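Local coordinates for cell division control protein 4 (PDB 3V7D) that recognises phosphorylated proteins such as the CDK inhibitor SIC1, serving as the substrate-binding subunit of an SCF E3 ubiquitin ligase, at residues C325-A328 with I334-W337; V355-L360 with V366-D371; R375-D378 with S383-F386; L406-E411 with N415-R420. The protein carries 1 engineered substitution. All blocks are in the same frame, centred on the assembly; numbering follows the deposited sequence.

Interaction 1: residues C325-A328 with I334-W337; sequences CISA and IRIW
W337 reaches back over its own hairpin to S327, and the two make the closely packed side of the contact. The indole NE1 donates to S327 OG at 2.9 Å, almost straight at 174°, with the hydroxyl oxygen lying 2° from the ring plane. S327 offers that oxygen because OG sits between its backbone N and carbonyl carbon (chi1 62°), turned to the indole edge. The same OG is also hydrogen-bonded to H309 NE2, giving a tryptophan–serine–histidine hydrogen-bond network of the kind found in WD repeats, here in WD 5. Underneath, the backbones pair closely, with W337 N to C325 O at 2.7 Å and S327 N to R335 O at 2.9 Å. C325 SG touches the indole obliquely, 4.0 Å from W337 CD1. A leucine in place of W337 would probably leave S327 OG without its in-plane donor and C325 without the ring beside it.

R335 makes the looser, partly exposed side: its CB lies 3.4 Å from S327 OG, but the extended chain then leads off past L344 and T347. The other face of the hairpin is purely apolar, with I326 CG2 against I334 CG2 at 3.8 Å and I326 CG1 against I336 CD1 at 3.8 Å. These isoleucines pack on strands 355-360 and 364-369 of the next blade, while strands 313-319 and 343-348 flank the hairpin within its own sheet.

Interaction 2: residues V355-L360 with V366-D371; sequences VGLLRL and VSAAAD
L358 and S367 face each other as a non-hydrogen-bonded antiparallel pair, and the leucine can be followed outward atom by atom. Its CB starts 4.2 Å from V366 O. CG lies anti to the carbonyl carbon (chi1 -66°) and forks there: CD2 bends back across the hairpin to S367 CB at 3.8 Å, while CD1 leaves it for A328 CB at 3.7 Å and I326 CG2 in the preceding blade. The hydroxyl of S367 is held by H351 NE2 and by the indole NE1 of W377, the polar network of repeat WD 6.

The backbone grip is uneven. R359 and V366 exchange two good bonds, V366 N reaching R359 O at 2.8 Å. Further along, A368 N meets L357 O at 3.1 Å, but G356 N to A368 O is weak at 3.5 Å. On the opposite face from L358, L357 CB rests on A368 CB at 4.0 Å, and L357 also packs on an apolar side chain of the bound peptide. The hairpin is thus wedged between blades: L358 abuts strands 313-319 and 324-329, whereas R359, V366 and A368 pack against F399 of strand 396-401.

Interaction 3: residues R375-D378 with S383-F386; sequences RGWD and SRKF
S383 begins the pairing with its carbonyl: D378 N donates to S383 O at 2.9 Å. R384 comes next and lies alongside W377, pointing the same way. Its CG is 3.9 Å from W377 CZ3, and CZ3 sits over the centre of one face of the guanidinium, whose plane is turned 54° from the indole. R384 NH1 also comes within 3.0 Å of R375 NH1, two donors that cannot bond each other; R384 NH2 finds its acceptor in Q349 O.

K385 N and F386 N both point at G376 O, at 2.8 Å and 3.3 Å, from the same face of its plane: a classic beta bulge. The lysine chain then folds back over D378 N, and a water links the charged ends, 2.7 Å from D378 OD1 and 2.8 Å from K385 NZ, while D378 OD2 accepts from the backbone N of N380 and of D381. F386 takes the position with CG between backbone N and carbonyl carbon (chi1 58°), which swings its ring over G376. The CA of G376 lies 3.5 Å from the F386 ring centroid, a CH-pi contact in which the ring covers the side where a CB would point. An alanine instead of F386 would probably uncover G376 and deprive F364 of its edge-to-face partner.

Chemically, the hairpin closes on backbone bonds and ring packing: the lysine–aspartate attraction is water-mediated, and the neighbouring arginines probably carry some electrostatic cost.

Interaction 4: residues L406-E411 with N415-R420; sequences LVSGSE and NIYNLR
The middle hairpin of the WD 7 sheet, in the beta-propeller, pairs L406, V407 and S408 with Y417, I416 and N415 in antiparallel order. Two hydrogen-bonded pairs hold it at its ends. Y417 N gives a short, straight bond to L406 O (2.7 Å, 176°), and L406 N answers to Y417 O at 3.1 Å. S408 and N415 repeat the exchange, with S408 N to N415 O at 2.9 Å.

On one face Y417 lies beside L406. The leucine has CG opposite its backbone N (chi1 167°), which brings CD2 alongside the ring, 3.6 Å from Y417 CD1, in an oblique approach. L419 reaches the same leucine from the turn after the strand, its CD2 3.7 Å from L406 CB. S408 OG stands in the plane of the tyrosine ring at its edge, 3.2 Å from Y417 CE1. That neighbour is a ring carbon and offers no N-H like an indole's; the hydroxyl's hydrogen-bond partner here is H390 NE2. Y417 also meets the ring of Y388.

The other face carries V407 CG2 against I416 CG1 at 4.0 Å, with V407 extending onto W105 of helix 87-106 and onto V439 and F441 of strand 435-442. The repeat is thereby packed against both the next blade and the helix preceding the propeller. Past the strand the chain turns sharply, and R420 is in a salt bridge with E63. The bend is an Asx turn: N418 OD1 accepts from R420 N at 2.8 Å, in the carbonyl plane of the asparagine side chain.

From the N terminus the four contacts come in series, each closing its own hairpin with no nesting or crossing. Interaction 1 closes the turn between strands 324-329 and 334-338 in WD 5. Interaction 2 closes the first hairpin of the next sheet and interaction 3 its last, and strands 364-369 and 373-378, one from each, are neighbours in that sheet, where S367 O probably accepts from R375 N. Interaction 4 closes the middle hairpin of the WD 7 sheet. Interaction 1 meets the following sheet where I334 CD1 approaches both S367 and W377. F386 touches L419, joining 383-386 to 415-420, whereas interactions 1 and 4 stay about 13 Å apart at their nearest atoms. Successive propeller blades are thus packed together.

Interaction 1: residues C325-A328 with I334-W337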
loop_
_atom_site.group_PDB
_atom_site.type_symbol
_atom_site.label_atom_id
_atom_site.label_comp_id
_atom_site.label_asym_id
_atom_site.label_seq_id
_atom_site.Cartn_x
_atom_site.Cartn_y
_atom_site.Cartn_z
ATOM N N CYS B 325 12.051 14.797 -3.212
ATOM C CA CYS B 325 12.801 13.974 -4.141
ATOM C C CYS B 325 13.772 13.080 -3.391
ATOM O O CYS B 325 14.438 13.512 -2.445
ATOM C CB CYS B 325 13.577 14.830 -5.138
ATOM S SG CYS B 325 14.713 13.844 -6.142
ATOM N N ILE B 326 13.849 11.831 -3.827
ATOM C CA ILE B 326 14.790 10.874 -3.270
ATOM C C ILE B 326 15.785 10.504 -4.359
ATOM O O ILE B 326 15.389 10.194 -5.484
ATOM C CB ILE B 326 14.060 9.609 -2.797
ATOM C CG1 ILE B 326 12.945 9.987 -1.824
ATOM C CG2 ILE B 326 15.038 8.630 -2.165
ATOM C CD1 ILE B 326 11.757 9.055 -1.867
ATOM N N SER B 327 17.073 10.553 -4.033
ATOM C CA SER B 327 18.116 10.280 -5.018
ATOM C C SER B 327 19.100 9.237 -4.507
ATOM O O SER B 327 19.480 9.254 -3.337
ATOM C CB SER B 327 18.859 11.567 -5.384
ATOM O OG SER B 327 19.504 12.135 -4.255
ATOM N N ALA B 328 19.508 8.326 -5.386
ATOM C CA ALA B 328 20.437 7.266 -5.002
ATOM C C ALA B 328 21.664 7.319 -5.893
ATOM O O ALA B 328 21.549 7.471 -7.108
ATOM C CB ALA B 328 19.765 5.902 -5.087
ATOM N N ILE B 334 22.131 8.144 -0.051
ATOM C CA ILE B 334 20.793 8.471 -0.512
ATOM C C ILE B 334 20.446 9.853 0.017
ATOM O O ILE B 334 20.629 10.127 1.203
ATOM C CB ILE B 334 19.757 7.482 0.027
ATOM C CG1 ILE B 334 20.079 6.064 -0.444
ATOM C CG2 ILE B 334 18.363 7.887 -0.411
ATOM C CD1 ILE B 334 19.433 4.988 0.402
ATOM N N ARG B 335 19.952 10.726 -0.852
ATOM C CA ARG B 335 19.588 12.070 -0.416
ATOM C C ARG B 335 18.098 12.344 -0.535
ATOM O O ARG B 335 17.452 11.930 -1.492
ATOM C CB ARG B 335 20.392 13.135 -1.171
ATOM C CG ARG B 335 21.844 13.208 -0.738
ATOM C CD ARG B 335 22.575 14.352 -1.402
ATOM N NE ARG B 335 23.826 14.644 -0.712
ATOM C CZ ARG B 335 24.315 15.869 -0.545
ATOM N NH1 ARG B 335 23.656 16.918 -1.019
ATOM N NH2 ARG B 335 25.461 16.047 0.096
ATOM N N ILE B 336 17.569 13.049 0.458
ATOM C CA ILE B 336 16.178 13.467 0.461
ATOM C C ILE B 336 16.144 14.973 0.258
ATOM O O ILE B 336 16.802 15.715 0.984
ATOM C CB ILE B 336 15.503 13.128 1.802
ATOM C CG1 ILE B 336 15.738 11.656 2.163
ATOM C CG2 ILE B 336 14.017 13.463 1.753
ATOM C CD1 ILE B 336 15.124 10.676 1.186
ATOM N N TRP B 337 15.383 15.423 -0.732
ATOM C CA TRP B 337 15.335 16.840 -1.070
ATOM C C TRP B 337 13.928 17.404 -0.888
ATOM O O TRP B 337 12.941 16.728 -1.174
ATOM C CB TRP B 337 15.775 17.058 -2.522
ATOM C CG TRP B 337 17.057 16.381 -2.913
ATOM C CD1 TRP B 337 17.222 15.070 -3.255
ATOM C CD2 TRP B 337 18.346 16.994 -3.043
ATOM N NE1 TRP B 337 18.537 14.824 -3.573
ATOM C CE2 TRP B 337 19.246 15.987 -3.454
ATOM C CE3 TRP B 337 18.827 18.291 -2.846
ATOM C CZ2 TRP B 337 20.602 16.242 -3.669
ATOM C CZ3 TRP B 337 20.174 18.542 -3.062
ATOM C CH2 TRP B 337 21.044 17.522 -3.469
#

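Interaction 2: residues V355-L360 with V366-D371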
loop_
_atom_site.group_PDB
_atom_site.type_symbol
_atom_site.label_atom_id
_atom_site.label_comp_id
_atom_site.label_asym_id
_atom_site.label_seq_id
_atom_site.Cartn_x
_atom_site.Cartn_y
_atom_site.Cartn_z
ATOM N N VAL B 355 24.399 2.652 -4.787
ATOM C CA VAL B 355 22.961 2.503 -4.579
ATOM C C VAL B 355 22.232 2.801 -5.888
ATOM O O VAL B 355 22.143 3.956 -6.302
ATOM C CB VAL B 355 22.423 3.433 -3.471
ATOM C CG1 VAL B 355 20.977 3.072 -3.139
ATOM C CG2 VAL B 355 23.295 3.346 -2.218
ATOM N N GLY B 356 21.714 1.761 -6.535
ATOM C CA GLY B 356 21.101 1.916 -7.842
ATOM C C GLY B 356 19.618 1.600 -7.921
ATOM O O GLY B 356 19.016 1.724 -8.985
ATOM N N LEU B 357 19.018 1.203 -6.804
ATOM C CA LEU B 357 17.612 0.807 -6.814
ATOM C C LEU B 357 16.821 1.447 -5.677
ATOM O O LEU B 357 17.221 1.378 -4.511
ATOM C CB LEU B 357 17.491 -0.720 -6.742
ATOM C CG LEU B 357 18.133 -1.515 -7.883
ATOM C CD1 LEU B 357 18.270 -2.990 -7.525
ATOM C CD2 LEU B 357 17.318 -1.342 -9.152
ATOM N N LEU B 358 15.695 2.060 -6.024
ATOM C CA LEU B 358 14.826 2.712 -5.046
ATOM C C LEU B 358 13.380 2.346 -5.300
ATOM O O LEU B 358 12.945 2.278 -6.450
ATOM C CB LEU B 358 14.943 4.235 -5.137
ATOM C CG LEU B 358 16.251 4.914 -4.761
ATOM C CD1 LEU B 358 16.139 6.417 -5.022
ATOM C CD2 LEU B 358 16.597 4.628 -3.307
ATOM N N ARG B 359 12.633 2.120 -4.224
ATOM C CA ARG B 359 11.190 1.934 -4.319
ATOM C C ARG B 359 10.518 2.654 -3.162
ATOM O O ARG B 359 11.088 2.767 -2.077
ATOM C CB ARG B 359 10.821 0.451 -4.290
ATOM C CG ARG B 359 11.283 -0.338 -5.500
ATOM C CD ARG B 359 10.251 -0.349 -6.590
ATOM N NE ARG B 359 10.673 -1.178 -7.714
ATOM C CZ ARG B 359 10.074 -1.172 -8.899
ATOM N NH1 ARG B 359 9.029 -0.379 -9.105
ATOM N NH2 ARG B 359 10.520 -1.951 -9.874
ATOM N N LEU B 360 9.309 3.147 -3.400
ATOM C CA LEU B 360 8.547 3.823 -2.363
ATOM C C LEU B 360 7.173 3.184 -2.236
ATOM O O LEU B 360 6.390 3.194 -3.183
ATOM C CB LEU B 360 8.412 5.311 -2.685
ATOM C CG LEU B 360 7.721 6.209 -1.656
ATOM C CD1 LEU B 360 8.445 6.161 -0.315
ATOM C CD2 LEU B 360 7.631 7.644 -2.174
ATOM N N VAL B 366 12.515 2.136 0.190
ATOM C CA VAL B 366 13.405 0.977 0.174
ATOM C C VAL B 366 14.541 1.160 -0.824
ATOM O O VAL B 366 14.324 1.598 -1.953
ATOM C CB VAL B 366 12.644 -0.328 -0.134
ATOM C CG1 VAL B 366 13.548 -1.540 0.093
ATOM C CG2 VAL B 366 11.396 -0.432 0.728
ATOM N N SER B 367 15.752 0.819 -0.399
ATOM C CA SER B 367 16.934 0.988 -1.233
ATOM C C SER B 367 17.786 -0.276 -1.247
ATOM O O SER B 367 17.859 -1.010 -0.252
ATOM C CB SER B 367 17.770 2.162 -0.734
ATOM O OG SER B 367 18.182 1.937 0.609
ATOM N N ALA B 368 18.429 -0.520 -2.381
ATOM C CA ALA B 368 19.226 -1.726 -2.573
ATOM C C ALA B 368 20.535 -1.369 -3.264
ATOM O O ALA B 368 20.560 -0.523 -4.159
ATOM C CB ALA B 368 18.445 -2.750 -3.385
ATOM N N ALA B 369 21.619 -2.017 -2.850
ATOM C CA ALA B 369 22.954 -1.622 -3.288
ATOM C C ALA B 369 23.734 -2.772 -3.914
ATOM O O ALA B 369 23.327 -3.929 -3.820
ATOM C CB ALA B 369 23.733 -1.019 -2.117
ATOM N N ALA B 370 24.864 -2.443 -4.537
ATOM C CA ALA B 370 25.664 -3.417 -5.284
ATOM C C ALA B 370 26.474 -4.361 -4.397
ATOM O O ALA B 370 27.190 -5.228 -4.899
ATOM C CB ALA B 370 26.589 -2.698 -6.272
ATOM N N ASP B 371 26.372 -4.190 -3.083
ATOM C CA ASP B 371 27.059 -5.078 -2.150
ATOM C C ASP B 371 26.107 -6.137 -1.602
ATOM O O ASP B 371 26.474 -6.928 -0.732
ATOM C CB ASP B 371 27.683 -4.279 -1.006
ATOM C CG ASP B 371 26.650 -3.522 -0.190
ATOM O OD1 ASP B 371 25.467 -3.499 -0.591
ATOM O OD2 ASP B 371 27.026 -2.940 0.852
#

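Interaction 3: residues R375-D378 with S383-F386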
loop_
_atom_site.group_PDB
_atom_site.type_symbol
_atom_site.label_atom_id
_atom_site.label_comp_id
_atom_site.label_asym_id
_atom_site.label_seq_id
_atom_site.Cartn_x
_atom_site.Cartn_y
_atom_site.Cartn_z
ATOM N N ARG B 375 17.934 -1.818 2.355
ATOM C CA ARG B 375 17.547 -1.040 3.528
ATOM C C ARG B 375 16.121 -0.514 3.431
ATOM O O ARG B 375 15.699 -0.014 2.387
ATOM C CB ARG B 375 18.499 0.142 3.730
ATOM C CG ARG B 375 19.929 -0.239 4.023
ATOM C CD ARG B 375 20.138 -0.536 5.494
ATOM N NE ARG B 375 21.522 -0.916 5.756
ATOM C CZ ARG B 375 22.030 -1.102 6.967
ATOM N NH1 ARG B 375 21.269 -0.939 8.041
ATOM N NH2 ARG B 375 23.303 -1.448 7.103
ATOM N N GLY B 376 15.389 -0.618 4.536
ATOM C CA GLY B 376 14.064 -0.038 4.628
ATOM C C GLY B 376 14.044 1.180 5.534
ATOM O O GLY B 376 14.474 1.124 6.687
ATOM N N TRP B 377 13.548 2.291 5.003
ATOM C CA TRP B 377 13.437 3.518 5.772
ATOM C C TRP B 377 11.980 3.942 5.830
ATOM O O TRP B 377 11.226 3.733 4.879
ATOM C CB TRP B 377 14.248 4.635 5.125
ATOM C CG TRP B 377 15.564 4.209 4.549
ATOM C CD1 TRP B 377 15.775 3.621 3.335
ATOM C CD2 TRP B 377 16.857 4.371 5.144
ATOM N NE1 TRP B 377 17.115 3.397 3.143
ATOM C CE2 TRP B 377 17.802 3.851 4.237
ATOM C CE3 TRP B 377 17.307 4.907 6.353
ATOM C CZ2 TRP B 377 19.169 3.843 4.506
ATOM C CZ3 TRP B 377 18.666 4.903 6.615
ATOM C CH2 TRP B 377 19.579 4.371 5.700
ATOM N N ASP B 378 11.586 4.540 6.948
ATOM C CA ASP B 378 10.236 5.059 7.083
ATOM C C ASP B 378 9.996 6.088 5.987
ATOM O O ASP B 378 10.823 6.967 5.765
ATOM C CB ASP B 378 10.048 5.691 8.460
ATOM C CG ASP B 378 8.628 6.132 8.700
ATOM O OD1 ASP B 378 7.836 5.307 9.200
ATOM O OD2 ASP B 378 8.300 7.292 8.372
ATOM N N SER B 383 13.518 7.057 9.462
ATOM C CA SER B 383 14.100 6.227 10.501
ATOM C C SER B 383 14.249 4.810 9.953
ATOM O O SER B 383 13.537 4.415 9.027
ATOM C CB SER B 383 13.232 6.229 11.767
ATOM O OG SER B 383 11.982 5.595 11.545
ATOM N N ARG B 384 15.177 4.052 10.523
ATOM C CA ARG B 384 15.495 2.721 10.022
ATOM C C ARG B 384 14.428 1.699 10.402
ATOM O O ARG B 384 14.138 1.504 11.581
ATOM C CB ARG B 384 16.866 2.286 10.547
ATOM C CG ARG B 384 18.010 3.125 9.995
ATOM C CD ARG B 384 19.351 2.756 10.624
ATOM N NE ARG B 384 20.433 3.586 10.095
ATOM C CZ ARG B 384 21.247 3.218 9.109
ATOM N NH1 ARG B 384 21.113 2.024 8.547
ATOM N NH2 ARG B 384 22.200 4.041 8.689
ATOM N N LYS B 385 13.844 1.046 9.402
ATOM C CA LYS B 385 12.767 0.092 9.662
ATOM C C LYS B 385 13.220 -1.347 9.481
ATOM O O LYS B 385 12.858 -2.215 10.268
ATOM C CB LYS B 385 11.557 0.376 8.772
ATOM C CG LYS B 385 11.085 1.812 8.833
ATOM C CD LYS B 385 10.788 2.236 10.258
ATOM C CE LYS B 385 9.563 1.535 10.800
ATOM N NZ LYS B 385 9.066 2.216 12.033
ATOM N N PHE B 386 14.000 -1.605 8.435
ATOM C CA PHE B 386 14.545 -2.941 8.226
ATOM C C PHE B 386 15.862 -2.956 7.456
ATOM O O PHE B 386 16.224 -1.988 6.792
ATOM C CB PHE B 386 13.514 -3.896 7.594
ATOM C CG PHE B 386 12.961 -3.439 6.260
ATOM C CD1 PHE B 386 13.671 -3.644 5.087
ATOM C CD2 PHE B 386 11.708 -2.852 6.181
ATOM C CE1 PHE B 386 13.155 -3.248 3.863
ATOM C CE2 PHE B 386 11.187 -2.455 4.964
ATOM C CZ PHE B 386 11.913 -2.652 3.802
HETATM O O HOH W 1 7.797 4.711 11.870
#

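Interaction 4: residues L406-E411 with N415-R420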
loop_
_atom_site.group_PDB
_atom_site.type_symbol
_atom_site.label_atom_id
_atom_site.label_comp_id
_atom_site.label_asym_id
_atom_site.label_seq_id
_atom_site.Cartn_x
_atom_site.Cartn_y
_atom_site.Cartn_z
ATOM N N LEU B 406 8.555 -7.909 0.864
ATOM C CA LEU B 406 9.709 -7.580 0.036
ATOM C C LEU B 406 10.144 -8.824 -0.743
ATOM O O LEU B 406 10.304 -9.901 -0.168
ATOM C CB LEU B 406 10.871 -7.079 0.897
ATOM C CG LEU B 406 12.253 -6.967 0.236
ATOM C CD1 LEU B 406 12.277 -5.853 -0.797
ATOM C CD2 LEU B 406 13.377 -6.773 1.271
ATOM N N VAL B 407 10.315 -8.674 -2.053
ATOM C CA VAL B 407 10.895 -9.729 -2.871
ATOM C C VAL B 407 12.147 -9.166 -3.530
ATOM O O VAL B 407 12.087 -8.123 -4.168
ATOM C CB VAL B 407 9.921 -10.220 -3.964
ATOM C CG1 VAL B 407 10.589 -11.287 -4.821
ATOM C CG2 VAL B 407 8.646 -10.763 -3.347
ATOM N N SER B 408 13.282 -9.840 -3.368
ATOM C CA SER B 408 14.544 -9.331 -3.914
ATOM C C SER B 408 15.289 -10.386 -4.724
ATOM O O SER B 408 15.128 -11.587 -4.501
ATOM C CB SER B 408 15.438 -8.798 -2.794
ATOM O OG SER B 408 15.614 -9.767 -1.772
ATOM N N GLY B 409 16.104 -9.935 -5.667
ATOM C CA GLY B 409 16.822 -10.848 -6.531
ATOM C C GLY B 409 18.264 -10.461 -6.792
ATOM O O GLY B 409 18.621 -9.278 -6.860
ATOM N N SER B 410 19.100 -11.479 -6.936
ATOM C CA SER B 410 20.491 -11.296 -7.330
ATOM C C SER B 410 20.991 -12.637 -7.835
ATOM O O SER B 410 20.229 -13.602 -7.885
ATOM C CB SER B 410 21.340 -10.835 -6.148
ATOM O OG SER B 410 21.447 -11.852 -5.168
ATOM N N GLU B 411 22.265 -12.700 -8.203
ATOM C CA GLU B 411 22.847 -13.929 -8.718
ATOM C C GLU B 411 22.601 -15.100 -7.772
ATOM O O GLU B 411 22.965 -15.047 -6.596
ATOM C CB GLU B 411 24.343 -13.739 -8.961
ATOM C CG GLU B 411 25.021 -14.942 -9.579
ATOM C CD GLU B 411 26.444 -14.642 -10.003
ATOM O OE1 GLU B 411 26.632 -14.058 -11.093
ATOM O OE2 GLU B 411 27.373 -14.982 -9.239
ATOM N N ASN B 415 14.605 -14.042 -2.978
ATOM C CA ASN B 415 14.116 -14.061 -1.601
ATOM C C ASN B 415 12.787 -13.330 -1.394
ATOM O O ASN B 415 12.545 -12.274 -1.973
ATOM C CB ASN B 415 15.168 -13.468 -0.661
ATOM C CG ASN B 415 16.480 -14.228 -0.702
ATOM O OD1 ASN B 415 16.504 -15.451 -0.588
ATOM N ND2 ASN B 415 17.580 -13.504 -0.878
ATOM N N ILE B 416 11.940 -13.903 -0.546
ATOM C CA ILE B 416 10.675 -13.289 -0.177
ATOM C C ILE B 416 10.690 -13.037 1.329
ATOM O O ILE B 416 10.839 -13.976 2.120
ATOM C CB ILE B 416 9.484 -14.198 -0.559
ATOM C CG1 ILE B 416 9.503 -14.493 -2.060
ATOM C CG2 ILE B 416 8.154 -13.560 -0.157
ATOM C CD1 ILE B 416 8.386 -15.405 -2.523
ATOM N N TYR B 417 10.561 -11.772 1.725
ATOM C CA TYR B 417 10.600 -11.413 3.146
ATOM C C TYR B 417 9.259 -10.911 3.687
ATOM O O TYR B 417 8.575 -10.112 3.049
ATOM C CB TYR B 417 11.651 -10.334 3.411
ATOM C CG TYR B 417 13.056 -10.647 2.948
ATOM C CD1 TYR B 417 13.476 -10.318 1.662
ATOM C CD2 TYR B 417 13.975 -11.237 3.807
ATOM C CE1 TYR B 417 14.767 -10.586 1.239
ATOM C CE2 TYR B 417 15.267 -11.511 3.393
ATOM C CZ TYR B 417 15.659 -11.184 2.111
ATOM O OH TYR B 417 16.948 -11.455 1.705
ATOM N N ASN B 418 8.904 -11.382 4.879
ATOM C CA ASN B 418 7.785 -10.844 5.643
ATOM C C ASN B 418 8.239 -9.573 6.351
ATOM O O ASN B 418 9.030 -9.637 7.291
ATOM C CB ASN B 418 7.329 -11.883 6.672
ATOM C CG ASN B 418 6.125 -11.436 7.496
ATOM O OD1 ASN B 418 5.897 -10.242 7.719
ATOM N ND2 ASN B 418 5.358 -12.408 7.970
ATOM N N LEU B 419 7.737 -8.422 5.912
ATOM C CA LEU B 419 8.170 -7.148 6.482
ATOM C C LEU B 419 7.587 -6.863 7.868
ATOM O O LEU B 419 8.094 -6.002 8.586
ATOM C CB LEU B 419 7.872 -5.988 5.529
ATOM C CG LEU B 419 8.657 -6.000 4.214
ATOM C CD1 LEU B 419 8.411 -4.715 3.437
ATOM C CD2 LEU B 419 10.149 -6.206 4.469
ATOM N N ARG B 420 6.532 -7.580 8.248
ATOM C CA ARG B 420 5.977 -7.429 9.592
ATOM C C ARG B 420 6.845 -8.118 10.641
ATOM O O ARG B 420 7.202 -7.516 11.650
ATOM C CB ARG B 420 4.551 -7.972 9.668
ATOM C CG ARG B 420 3.559 -7.199 8.834
ATOM C CD ARG B 420 2.143 -7.633 9.138
ATOM N NE ARG B 420 1.206 -7.100 8.158
ATOM C CZ ARG B 420 -0.097 -7.354 8.163
ATOM N NH1 ARG B 420 -0.618 -8.134 9.106
ATOM N NH2 ARG B 420 -0.876 -6.827 7.227
#